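Local coordinates for protein Ton_1535 (Thermococcus onnurineus, PDB 3ZPJ) that is of unknown function but folds as an all-helical alpha-solenoid with an unusual left-handed helical turn, at residues 82-87 with 94-99. Numbering follows the deposited sequence.
Sequences STLAIM and MDFFNR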
loop_
_atom_site.group_PDB
_atom_site.type_symbol
_atom_site.label_atom_id
_atom_site.label_comp_id
_atom_site.label_asym_id
_atom_site.label_seq_id
_atom_site.Cartn_x
_atom_site.Cartn_y
_atom_site.Cartn_z
ATOM N N SER A 82 -7.057 -16.430 -4.782
ATOM C CA SER A 82 -7.192 -14.977 -4.746
ATOM C C SER A 82 -8.301 -14.477 -5.675
ATOM O O SER A 82 -8.981 -13.515 -5.339
ATOM C CB SER A 82 -5.858 -14.242 -4.988
ATOM O OG SER A 82 -5.320 -14.502 -6.265
ATOM N N THR A 83 -8.531 -15.152 -6.802
ATOM C CA THR A 83 -9.606 -14.721 -7.692
ATOM C C THR A 83 -10.998 -14.975 -7.088
ATOM O O THR A 83 -11.923 -14.172 -7.278
ATOM C CB THR A 83 -9.483 -15.308 -9.130
ATOM O OG1 THR A 83 -9.956 -16.648 -9.152
ATOM C CG2 THR A 83 -8.044 -15.290 -9.593
ATOM N N LEU A 84 -11.145 -16.077 -6.357
ATOM C CA LEU A 84 -12.390 -16.337 -5.632
ATOM C C LEU A 84 -12.592 -15.263 -4.589
ATOM O O LEU A 84 -13.701 -14.779 -4.388
ATOM C CB LEU A 84 -12.360 -17.691 -4.931
ATOM C CG LEU A 84 -12.346 -18.928 -5.817
ATOM C CD1 LEU A 84 -12.175 -20.162 -4.954
ATOM C CD2 LEU A 84 -13.625 -19.002 -6.652
ATOM N N ALA A 85 -11.506 -14.901 -3.920
ATOM C CA ALA A 85 -11.554 -13.898 -2.866
ATOM C C ALA A 85 -11.918 -12.522 -3.419
ATOM O O ALA A 85 -12.700 -11.795 -2.807
ATOM C CB ALA A 85 -10.240 -13.852 -2.118
ATOM N N ILE A 86 -11.340 -12.170 -4.563
ATOM C CA ILE A 86 -11.775 -11.004 -5.321
ATOM C C ILE A 86 -13.304 -11.011 -5.436
ATOM O O ILE A 86 -13.965 -10.065 -5.020
ATOM C CB ILE A 86 -11.178 -10.993 -6.758
ATOM C CG1 ILE A 86 -9.652 -10.995 -6.737
ATOM C CG2 ILE A 86 -11.661 -9.797 -7.537
ATOM C CD1 ILE A 86 -9.039 -9.781 -6.140
ATOM N N MET A 87 -13.860 -12.095 -5.977
ATOM C CA MET A 87 -15.308 -12.213 -6.176
ATOM C C MET A 87 -16.120 -12.557 -4.917
ATOM O O MET A 87 -17.279 -12.963 -5.017
ATOM C CB MET A 87 -15.610 -13.247 -7.257
ATOM C CG MET A 87 -14.859 -13.031 -8.553
ATOM S SD MET A 87 -15.408 -14.244 -9.760
ATOM C CE MET A 87 -15.101 -15.754 -8.833
ATOM N N MET A 94 -10.611 -19.586 1.059
ATOM C CA MET A 94 -9.797 -20.046 2.178
ATOM C C MET A 94 -9.607 -21.543 2.055
ATOM O O MET A 94 -8.588 -22.087 2.480
ATOM C CB MET A 94 -10.400 -19.659 3.544
ATOM C CG MET A 94 -10.164 -18.183 3.986
ATOM S SD MET A 94 -8.442 -17.577 4.009
ATOM C CE MET A 94 -8.618 -16.007 4.834
ATOM N N ASP A 95 -10.578 -22.206 1.446
ATOM C CA ASP A 95 -10.413 -23.615 1.110
ATOM C C ASP A 95 -9.205 -23.764 0.180
ATOM O O ASP A 95 -8.309 -24.567 0.437
ATOM C CB ASP A 95 -11.688 -24.170 0.466
ATOM C CG ASP A 95 -11.546 -25.621 -0.005
ATOM O OD1 ASP A 95 -10.535 -26.291 0.303
ATOM O OD2 ASP A 95 -12.476 -26.104 -0.683
ATOM N N PHE A 96 -9.158 -22.976 -0.888
ATOM C CA PHE A 96 -8.030 -23.095 -1.807
ATOM C C PHE A 96 -6.699 -22.621 -1.248
ATOM O O PHE A 96 -5.663 -23.211 -1.545
ATOM C CB PHE A 96 -8.341 -22.512 -3.186
ATOM C CG PHE A 96 -9.097 -23.470 -4.049
ATOM C CD1 PHE A 96 -10.456 -23.673 -3.845
ATOM C CD2 PHE A 96 -8.445 -24.235 -5.000
ATOM C CE1 PHE A 96 -11.156 -24.585 -4.612
ATOM C CE2 PHE A 96 -9.146 -25.144 -5.769
ATOM C CZ PHE A 96 -10.502 -25.318 -5.573
ATOM N N PHE A 97 -6.726 -21.586 -0.417
ATOM C CA PHE A 97 -5.522 -21.193 0.294
ATOM C C PHE A 97 -4.973 -22.338 1.162
ATOM O O PHE A 97 -3.770 -22.580 1.201
ATOM C CB PHE A 97 -5.764 -19.919 1.103
ATOM C CG PHE A 97 -5.727 -18.670 0.265
ATOM C CD1 PHE A 97 -4.611 -18.386 -0.517
ATOM C CD2 PHE A 97 -6.810 -17.803 0.225
ATOM C CE1 PHE A 97 -4.562 -17.243 -1.307
ATOM C CE2 PHE A 97 -6.770 -16.659 -0.568
ATOM C CZ PHE A 97 -5.639 -16.379 -1.335
ATOM N N ASN A 98 -5.862 -23.062 1.827
ATOM C CA ASN A 98 -5.446 -24.176 2.650
ATOM C C ASN A 98 -4.900 -25.325 1.832
ATOM O O ASN A 98 -3.993 -26.038 2.277
ATOM C CB ASN A 98 -6.592 -24.645 3.533
ATOM C CG ASN A 98 -6.739 -23.795 4.773
ATOM O OD1 ASN A 98 -5.759 -23.530 5.472
ATOM N ND2 ASN A 98 -7.956 -23.340 5.043
ATOM N N ARG A 99 -5.453 -25.507 0.637
ATOM C CA ARG A 99 -4.913 -26.501 -0.268
ATOM C C ARG A 99 -3.500 -26.077 -0.657
ATOM O O ARG A 99 -2.580 -26.892 -0.649
ATOM C CB ARG A 99 -5.798 -26.678 -1.503
ATOM C CG ARG A 99 -7.173 -27.269 -1.203
ATOM C CD ARG A 99 -7.864 -27.721 -2.488
ATOM N NE ARG A 99 -9.317 -27.714 -2.358
ATOM C CZ ARG A 99 -10.150 -28.287 -3.222
ATOM N NH1 ARG A 99 -9.674 -28.931 -4.287
ATOM N NH2 ARG A 99 -11.460 -28.220 -3.015
#
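Ser82 and Phe97 mark the closest backbone approach, CA to CA 8.2 Å, between the last turn of helix 70-86 and the middle of helix 90-104, two consecutive helices of the solenoid joined by a short turn. Met87 is the first residue to leave helical phi/psi, and the contact closes across the turn that follows. No hydrogen bond crosses it; the contact is van der Waals packing, with a modest 147 Å² buried over both sides. Phe97 makes the largest single contribution: chi1 -79° puts CG beside the backbone N, and the far end of the ring, CZ, reaches Ser82 N at 3.7 Å, obliquely to the ring. The same CZ is 4.2 Å from Ser82 CB, so the phenyl end rests on the backbone and beta carbon of Ser82, not on its hydroxyl. Two residues on, Leu84 sends a single branch across: its CD1 lies 4.1 Å from Phe96 CD1, again oblique to the ring. A face of the Phe96 ring carries Arg99, whose NE stands 4.1 Å above the plane over the centre. That guanidinium is held by Asp95 in an i to i+4 salt bridge, NE to OD1 3.3 Å, nearly straight at 176°; a weak second bond runs from NH2 to OD2. Thus the Phe96 ring is backed on one face by the Arg99 of an Asp95-Arg99 pair within its own helix. Helix 53-66 covers the Leu84-Phe96 pair with Met57 and Met61, while His123 of helix 110-126, hydrogen-bonded through ND1 to Ser82 OG, and Tyr129 of the loop after it, packed on Phe97, meet the other pair.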